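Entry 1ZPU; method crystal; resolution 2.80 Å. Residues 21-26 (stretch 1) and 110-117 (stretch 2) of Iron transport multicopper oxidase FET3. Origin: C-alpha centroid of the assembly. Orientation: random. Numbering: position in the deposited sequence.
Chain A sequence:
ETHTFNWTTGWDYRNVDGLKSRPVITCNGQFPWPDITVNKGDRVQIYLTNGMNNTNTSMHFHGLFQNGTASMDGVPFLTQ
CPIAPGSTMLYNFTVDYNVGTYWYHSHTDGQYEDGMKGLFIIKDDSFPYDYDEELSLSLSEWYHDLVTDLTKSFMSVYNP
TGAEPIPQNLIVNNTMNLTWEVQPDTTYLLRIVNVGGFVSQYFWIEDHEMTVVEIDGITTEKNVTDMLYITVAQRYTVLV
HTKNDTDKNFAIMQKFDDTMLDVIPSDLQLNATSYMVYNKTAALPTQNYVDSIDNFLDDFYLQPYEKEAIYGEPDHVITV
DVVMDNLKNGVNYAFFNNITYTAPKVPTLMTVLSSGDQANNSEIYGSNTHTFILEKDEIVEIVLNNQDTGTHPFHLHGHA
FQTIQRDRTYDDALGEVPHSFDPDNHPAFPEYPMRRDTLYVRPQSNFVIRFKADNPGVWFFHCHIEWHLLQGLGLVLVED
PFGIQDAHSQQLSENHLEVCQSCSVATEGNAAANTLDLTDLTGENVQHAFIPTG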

# COMPACT_ATOMS: atom_id res chain seq x y z
N SER A 21 17.47 -14.08 -15.40
CA SER A 21 16.26 -14.31 -16.18
C SER A 21 15.34 -15.18 -15.33
O SER A 21 15.74 -16.20 -14.79
CB SER A 21 16.52 -14.90 -17.56
OG SER A 21 15.61 -14.32 -18.50
N ARG A 22 14.10 -14.74 -15.22
CA ARG A 22 13.26 -15.14 -14.14
C ARG A 22 11.82 -14.87 -14.58
O ARG A 22 11.56 -13.87 -15.25
CB ARG A 22 13.67 -14.26 -12.97
CG ARG A 22 12.88 -14.41 -11.73
CD ARG A 22 12.49 -13.06 -11.23
NE ARG A 22 11.04 -13.04 -11.05
CZ ARG A 22 10.44 -12.76 -9.91
NH1 ARG A 22 11.14 -12.40 -8.84
NH2 ARG A 22 9.12 -12.79 -9.84
N PRO A 23 10.88 -15.77 -14.25
CA PRO A 23 9.50 -15.52 -14.65
C PRO A 23 8.90 -14.33 -13.91
O PRO A 23 9.05 -14.20 -12.70
CB PRO A 23 8.75 -16.82 -14.27
CG PRO A 23 9.79 -17.81 -14.01
CD PRO A 23 11.01 -17.06 -13.55
N VAL A 24 8.21 -13.46 -14.66
CA VAL A 24 7.49 -12.34 -14.08
C VAL A 24 6.04 -12.38 -14.56
O VAL A 24 5.74 -13.06 -15.56
CB VAL A 24 8.18 -10.98 -14.44
CG1 VAL A 24 9.58 -10.93 -13.88
CG2 VAL A 24 8.22 -10.77 -15.93
N ILE A 25 5.14 -11.68 -13.86
CA ILE A 25 3.72 -11.63 -14.26
C ILE A 25 3.47 -10.60 -15.36
O ILE A 25 3.63 -9.39 -15.16
CB ILE A 25 2.76 -11.39 -13.07
CG1 ILE A 25 3.17 -12.24 -11.86
CG2 ILE A 25 1.34 -11.77 -13.48
CD1 ILE A 25 2.19 -12.19 -10.70
N THR A 26 3.05 -11.09 -16.52
CA THR A 26 2.84 -10.23 -17.67
C THR A 26 1.40 -9.76 -17.82
O THR A 26 0.49 -10.37 -17.28
CB THR A 26 3.29 -10.95 -18.94
OG1 THR A 26 2.69 -12.25 -18.98
CG2 THR A 26 4.80 -11.11 -18.93
N GLY A 110 1.62 -12.86 -2.85
CA GLY A 110 2.74 -11.94 -2.98
C GLY A 110 2.78 -11.45 -4.40
O GLY A 110 3.67 -10.67 -4.79
N GLN A 111 1.81 -11.93 -5.17
CA GLN A 111 1.62 -11.59 -6.56
C GLN A 111 2.25 -10.25 -7.02
O GLN A 111 3.06 -10.24 -7.93
CB GLN A 111 0.12 -11.65 -6.85
CG GLN A 111 -0.26 -11.98 -8.25
CD GLN A 111 -1.40 -12.98 -8.29
OE1 GLN A 111 -2.54 -12.65 -8.63
NE2 GLN A 111 -1.10 -14.22 -7.93
N TYR A 112 1.93 -9.11 -6.40
CA TYR A 112 2.47 -7.86 -6.98
C TYR A 112 4.00 -7.72 -6.99
O TYR A 112 4.55 -7.10 -7.90
CB TYR A 112 1.76 -6.57 -6.54
CG TYR A 112 2.25 -5.87 -5.30
CD1 TYR A 112 3.37 -5.02 -5.32
CD2 TYR A 112 1.55 -5.99 -4.10
CE1 TYR A 112 3.78 -4.34 -4.17
CE2 TYR A 112 1.94 -5.33 -2.96
CZ TYR A 112 3.05 -4.51 -2.99
OH TYR A 112 3.39 -3.89 -1.80
N GLU A 113 4.69 -8.28 -6.00
CA GLU A 113 6.16 -8.37 -6.08
C GLU A 113 6.63 -9.06 -7.34
O GLU A 113 7.69 -8.75 -7.84
CB GLU A 113 6.79 -9.07 -4.87
CG GLU A 113 7.19 -8.10 -3.75
CD GLU A 113 8.54 -7.42 -3.94
OE1 GLU A 113 8.89 -6.91 -5.04
OE2 GLU A 113 9.28 -7.38 -2.95
N ASP A 114 5.85 -10.00 -7.85
CA ASP A 114 6.24 -10.72 -9.04
C ASP A 114 5.84 -9.99 -10.32
O ASP A 114 5.82 -10.58 -11.41
CB ASP A 114 5.71 -12.16 -9.00
CG ASP A 114 6.45 -13.04 -7.97
OD1 ASP A 114 7.58 -12.67 -7.53
OD2 ASP A 114 5.92 -14.11 -7.59
N GLY A 115 5.52 -8.70 -10.20
CA GLY A 115 5.43 -7.81 -11.37
C GLY A 115 4.08 -7.17 -11.66
O GLY A 115 4.01 -6.24 -12.47
N MET A 116 3.02 -7.66 -11.02
CA MET A 116 1.65 -7.20 -11.32
C MET A 116 1.32 -5.89 -10.60
O MET A 116 0.64 -5.88 -9.55
CB MET A 116 0.63 -8.29 -11.00
CG MET A 116 -0.77 -8.00 -11.42
SD MET A 116 -1.80 -9.50 -11.23
CE MET A 116 -3.43 -8.79 -11.32
N LYS A 117 1.78 -4.79 -11.18
CA LYS A 117 1.67 -3.48 -10.55
C LYS A 117 2.01 -2.40 -11.58
O LYS A 117 2.78 -2.64 -12.51
CB LYS A 117 2.60 -3.38 -9.34
CG LYS A 117 4.08 -3.58 -9.69
CD LYS A 117 4.91 -4.04 -8.49
CE LYS A 117 6.39 -3.63 -8.61
NZ LYS A 117 7.25 -4.42 -7.66

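The two stretches meet in a small, buried contact centred on Asp114, which holds the strand of stretch 1 by a side-chain salt bridge and a backbone hydrogen bond, while Ile25 supplies most of the apolar packing. Only 304 Å² is buried, both sides summed, and at least 86 positions of sequence separate any two residues that touch.

Stretch 1 contributes an extended strand, whereas stretch 2 is compact, with a short 3-10 segment at Tyr112 and Glu113. The backbone bonds from Asp114 N to Gln111 O (2.8 Å) and from Gly115 N to Tyr112 O (3.0 Å) tighten this turn. The main chains come closest where Val24 CA lies 5.4 Å from Asp114 CA and Ile25 CA lies 5.1 Å from Gly115 CA. Here Ile25 N donates to Asp114 O at 2.8 Å, with a nearly straight N-H...O angle of 168°. It is the one backbone-to-backbone hydrogen bond between the stretches, so the two backbones are joined by a single hydrogen bond rather than paired as neighbouring strands would be.

Gly115 fits this close approach. Its phi/psi of 118/-13° would jam a CB against the carbonyl oxygen of Asp114, a conformation that by itself calls for glycine. An ideal CB on Gly115 would also point toward stretch 1, 3.4 Å from Ile25 N and 3.8 Å from Val24 CB.

The side chain of Asp114 makes the second link. Arg22 points toward stretch 2, and its NH2 donates to Asp114 OD1 at 2.8 Å and 162°, a hydrogen bond reinforced by opposite charge. The carboxylate oxygen lies at the edge of the guanidinium, near its plane, where the N-H groups are directed. Arg22 NE also bonds to Pro23 O at 2.8 Å, anchoring the guanidinium to its own strand. Arg22 NH1 and Asp114 OD2 have hydrogen bonds elsewhere in the structure, so the buried charged groups are well supplied with partners.

Ile25 points toward stretch 2 and has 114 Å² covered by it, the largest share of any residue here. With chi1 in m and chi2 in t, the Ile25 side chain extends along the turn: Ile25 CG1 lies 3.8 Å from Asp114 CB, and Ile25 CD1 lies 3.5 Å from Gln111 CG and 4.2 Å from Met116 CB. These are carbon-to-carbon contacts, in which Ile25 packs against the aliphatic base of each neighbour. The end of the Met116 side chain leads away from stretch 1.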